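Local coordinates for protein beta-porphyranase A (Bacteroides plebeius, PDB 4AW7) that cleaves the sulfated red-seaweed polysaccharide porphyran at its beta-1,4 linkages, releasing mostly a sulfated disaccharide, at residues A[102-107]-A[313-318]. Numbering follows the deposited sequence.
With K (potassium ion), chain G; GLA (alpha-D-galactopyranose), chain B; GAL (beta-D-galactopyranose), chain D; L6S (6-O-sulfo-alpha-L-galactopyranose), chain C.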
loop_
_atom_site.group_PDB
_atom_site.type_symbol
_atom_site.label_atom_id
_atom_site.label_comp_id
_atom_site.label_asym_id
_atom_site.label_seq_id
_atom_site.Cartn_x
_atom_site.Cartn_y
_atom_site.Cartn_z
ATOM N N ARG A 102 15.123 -6.543 8.291
ATOM C CA ARG A 102 13.882 -6.053 7.731
ATOM C C ARG A 102 14.025 -5.785 6.251
ATOM O O ARG A 102 14.611 -4.807 5.825
ATOM C CB ARG A 102 13.395 -4.812 8.450
ATOM C CG ARG A 102 12.078 -4.282 7.882
ATOM C CD ARG A 102 11.478 -3.207 8.800
ATOM N NE ARG A 102 10.258 -2.645 8.298
ATOM C CZ ARG A 102 9.051 -3.103 8.566
ATOM N NH1 ARG A 102 8.858 -4.232 9.211
ATOM N NH2 ARG A 102 8.008 -2.440 8.107
ATOM N N TYR A 103 13.455 -6.687 5.449
ATOM C CA TYR A 103 13.281 -6.543 4.000
ATOM C C TYR A 103 12.368 -7.687 3.563
ATOM O O TYR A 103 12.087 -8.607 4.348
ATOM C CB TYR A 103 14.605 -6.571 3.235
ATOM C CG TYR A 103 15.317 -7.900 3.106
ATOM C CD1 TYR A 103 16.072 -8.410 4.142
ATOM C CD2 TYR A 103 15.231 -8.654 1.938
ATOM C CE1 TYR A 103 16.748 -9.612 4.004
ATOM C CE2 TYR A 103 15.882 -9.844 1.795
ATOM C CZ TYR A 103 16.643 -10.326 2.828
ATOM O OH TYR A 103 17.294 -11.539 2.727
ATOM N N ILE A 104 11.934 -7.619 2.309
ATOM C CA ILE A 104 11.152 -8.664 1.684
ATOM C C ILE A 104 12.021 -9.423 0.691
ATOM O O ILE A 104 12.546 -8.837 -0.259
ATOM C CB ILE A 104 9.959 -8.084 0.899
ATOM C CG1 ILE A 104 9.056 -7.212 1.770
ATOM C CG2 ILE A 104 9.182 -9.194 0.206
ATOM C CD1 ILE A 104 8.040 -6.373 0.973
ATOM N N ALA A 105 12.177 -10.728 0.903
ATOM C CA ALA A 105 12.791 -11.606 -0.079
ATOM C C ALA A 105 11.689 -12.112 -1.001
ATOM O O ALA A 105 10.655 -12.590 -0.509
ATOM C CB ALA A 105 13.491 -12.784 0.619
ATOM N N THR A 106 11.904 -12.028 -2.308
ATOM C CA THR A 106 11.006 -12.561 -3.305
ATOM C C THR A 106 11.796 -13.290 -4.373
ATOM O O THR A 106 13.022 -13.164 -4.426
ATOM C CB THR A 106 10.081 -11.459 -3.861
ATOM O OG1 THR A 106 8.990 -12.061 -4.591
ATOM C CG2 THR A 106 10.811 -10.480 -4.732
ATOM N N GLU A 107 11.114 -14.086 -5.188
ATOM C CA GLU A 107 11.750 -14.802 -6.274
ATOM C C GLU A 107 11.043 -14.515 -7.584
ATOM O O GLU A 107 9.816 -14.421 -7.636
ATOM C CB GLU A 107 11.708 -16.299 -6.032
ATOM C CG GLU A 107 12.471 -16.747 -4.799
ATOM C CD GLU A 107 13.946 -17.034 -5.021
ATOM O OE1 GLU A 107 14.579 -16.404 -5.907
ATOM O OE2 GLU A 107 14.469 -17.898 -4.278
ATOM N N ILE A 313 4.180 -3.549 5.804
ATOM C CA ILE A 313 5.225 -2.800 5.115
ATOM C C ILE A 313 4.669 -2.350 3.774
ATOM O O ILE A 313 3.825 -3.039 3.202
ATOM C CB ILE A 313 6.514 -3.645 4.960
ATOM C CG1 ILE A 313 7.719 -2.795 4.547
ATOM C CG2 ILE A 313 6.296 -4.837 4.026
ATOM C CD1 ILE A 313 9.099 -3.481 4.721
ATOM N N SER A 314 5.229 -1.277 3.245
ATOM C CA SER A 314 5.000 -0.817 1.887
ATOM C C SER A 314 6.336 -0.344 1.333
ATOM O O SER A 314 7.195 0.138 2.086
ATOM C CB SER A 314 3.914 0.241 1.772
ATOM O OG SER A 314 4.265 1.474 2.364
ATOM N N ILE A 315 6.517 -0.477 0.032
ATOM C CA ILE A 315 7.795 -0.199 -0.631
ATOM C C ILE A 315 7.570 0.647 -1.875
ATOM O O ILE A 315 7.094 0.164 -2.901
ATOM C CB ILE A 315 8.502 -1.498 -1.079
ATOM C CG1 ILE A 315 8.622 -2.568 0.034
ATOM C CG2 ILE A 315 9.894 -1.171 -1.694
ATOM C CD1 ILE A 315 9.563 -2.272 1.135
ATOM N N PRO A 316 7.903 1.941 -1.822
ATOM C CA PRO A 316 7.937 2.779 -3.010
ATOM C C PRO A 316 8.847 2.136 -4.074
ATOM O O PRO A 316 9.942 1.681 -3.734
ATOM C CB PRO A 316 8.570 4.090 -2.432
ATOM C CG PRO A 316 8.221 4.071 -1.009
ATOM C CD PRO A 316 8.364 2.668 -0.629
ATOM N N PHE A 317 8.378 2.079 -5.315
ATOM C CA PHE A 317 9.162 1.435 -6.355
ATOM C C PHE A 317 10.206 2.371 -6.936
ATOM O O PHE A 317 10.044 2.911 -8.038
ATOM C CB PHE A 317 8.289 0.752 -7.408
ATOM C CG PHE A 317 9.053 -0.239 -8.230
ATOM C CD1 PHE A 317 9.395 -1.462 -7.676
ATOM C CD2 PHE A 317 9.418 0.019 -9.543
ATOM C CE1 PHE A 317 10.045 -2.412 -8.415
ATOM C CE2 PHE A 317 10.066 -0.965 -10.272
ATOM C CZ PHE A 317 10.391 -2.127 -9.711
ATOM N N VAL A 318 11.257 2.553 -6.152
ATOM C CA VAL A 318 12.447 3.319 -6.476
ATOM C C VAL A 318 13.558 2.500 -5.802
ATOM O O VAL A 318 13.441 2.144 -4.612
ATOM C CB VAL A 318 12.399 4.768 -5.969
ATOM C CG1 VAL A 318 11.809 4.896 -4.557
ATOM C CG2 VAL A 318 13.813 5.408 -6.032
HETATM K K K G . 19.061 -12.264 4.927
HETATM C C1 GLA B . 6.023 -5.280 -11.400
HETATM C C2 GLA B . 7.385 -5.999 -11.374
HETATM C C3 GLA B . 8.531 -5.005 -11.421
HETATM C C4 GLA B . 8.320 -3.942 -12.469
HETATM C C5 GLA B . 6.953 -3.271 -12.249
HETATM C C6 GLA B . 6.851 -1.970 -13.126
HETATM O O1 GLA B . 5.597 -4.738 -10.223
HETATM O O2 GLA B . 7.459 -6.875 -10.203
HETATM O O3 GLA B . 9.737 -5.621 -11.783
HETATM O O4 GLA B . 8.390 -4.527 -13.784
HETATM O O5 GLA B . 5.941 -4.357 -12.469
HETATM O O6 GLA B . 7.342 -0.819 -12.309
HETATM C C1 GAL D . 6.023 -5.280 -11.400
HETATM C C2 GAL D . 7.385 -5.999 -11.374
HETATM C C3 GAL D . 8.531 -5.005 -11.421
HETATM C C4 GAL D . 8.320 -3.942 -12.469
HETATM C C5 GAL D . 6.953 -3.271 -12.249
HETATM C C6 GAL D . 6.851 -1.970 -13.126
HETATM O O1 GAL D . 4.968 -6.323 -11.403
HETATM O O2 GAL D . 7.459 -6.875 -10.203
HETATM O O3 GAL D . 9.737 -5.621 -11.783
HETATM O O4 GAL D . 8.390 -4.527 -13.784
HETATM O O5 GAL D . 5.941 -4.357 -12.469
HETATM O O6 GAL D . 7.342 -0.819 -12.309
HETATM O O1S L6S C . 14.848 -3.039 -7.762
HETATM O O2S L6S C . 15.840 -1.934 -9.721
HETATM O O3S L6S C . 16.370 -4.269 -9.171
HETATM C C1 L6S C . 10.493 -6.507 -10.729
HETATM C C2 L6S C . 11.230 -7.535 -11.557
HETATM C C3 L6S C . 12.276 -6.829 -12.434
HETATM C C4 L6S C . 13.262 -6.030 -11.500
HETATM C C5 L6S C . 12.431 -5.070 -10.639
HETATM C C6 L6S C . 13.300 -4.536 -9.478
HETATM O O2 L6S C . 10.319 -8.338 -12.334
HETATM O O3 L6S C . 13.004 -7.757 -13.252
HETATM O O4 L6S C . 13.964 -6.979 -10.682
HETATM O O5 L6S C . 11.338 -5.691 -9.954
HETATM O O6 L6S C . 14.226 -3.599 -10.009
HETATM S S1 L6S C . 15.375 -3.162 -9.097
#
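Ile104 and Ile313 meet through methyl groups: CD1 of Ile104 lies 3.8 Å from CG2 of Ile313 and 4.0 Å from CG1 of Ile315, the Ile104 chain running antiparallel alongside both isoleucines. The other contact sets a charged group against aliphatic carbon. Arg102, extended with CG anti to the backbone N (chi1 -180°), lays one guanidinium face against CD1 of Ile313, which sits 3.5 Å above the plane and toward its rim, and its NH2 comes 3.6 Å from Ile313 CG1. NH1 makes a salt bridge with OE1 of Glu139, and NH2 donates to the carbonyls of Ser41 and Phe312. At the flanks, Tyr103 OH binds a potassium ion at 2.9 Å together with Leu136 O, while Phe317 lines subsite -1, its CE2 3.4 Å from O6 of the galactose and its ring edge toward C5 of the sulfated sugar. Replacing Phe317 with alanine would probably leave a gap beside the galactose O6 and deprive His47 of its edge-to-face partner. Strands 104-106 and 311-316 belong to the catalytic (beta/alpha)8 barrel but are not paired; their isoleucines meet across its interior, 104-106 lying between strands 66-71 and 136-142, and 311-316 alongside 268-276.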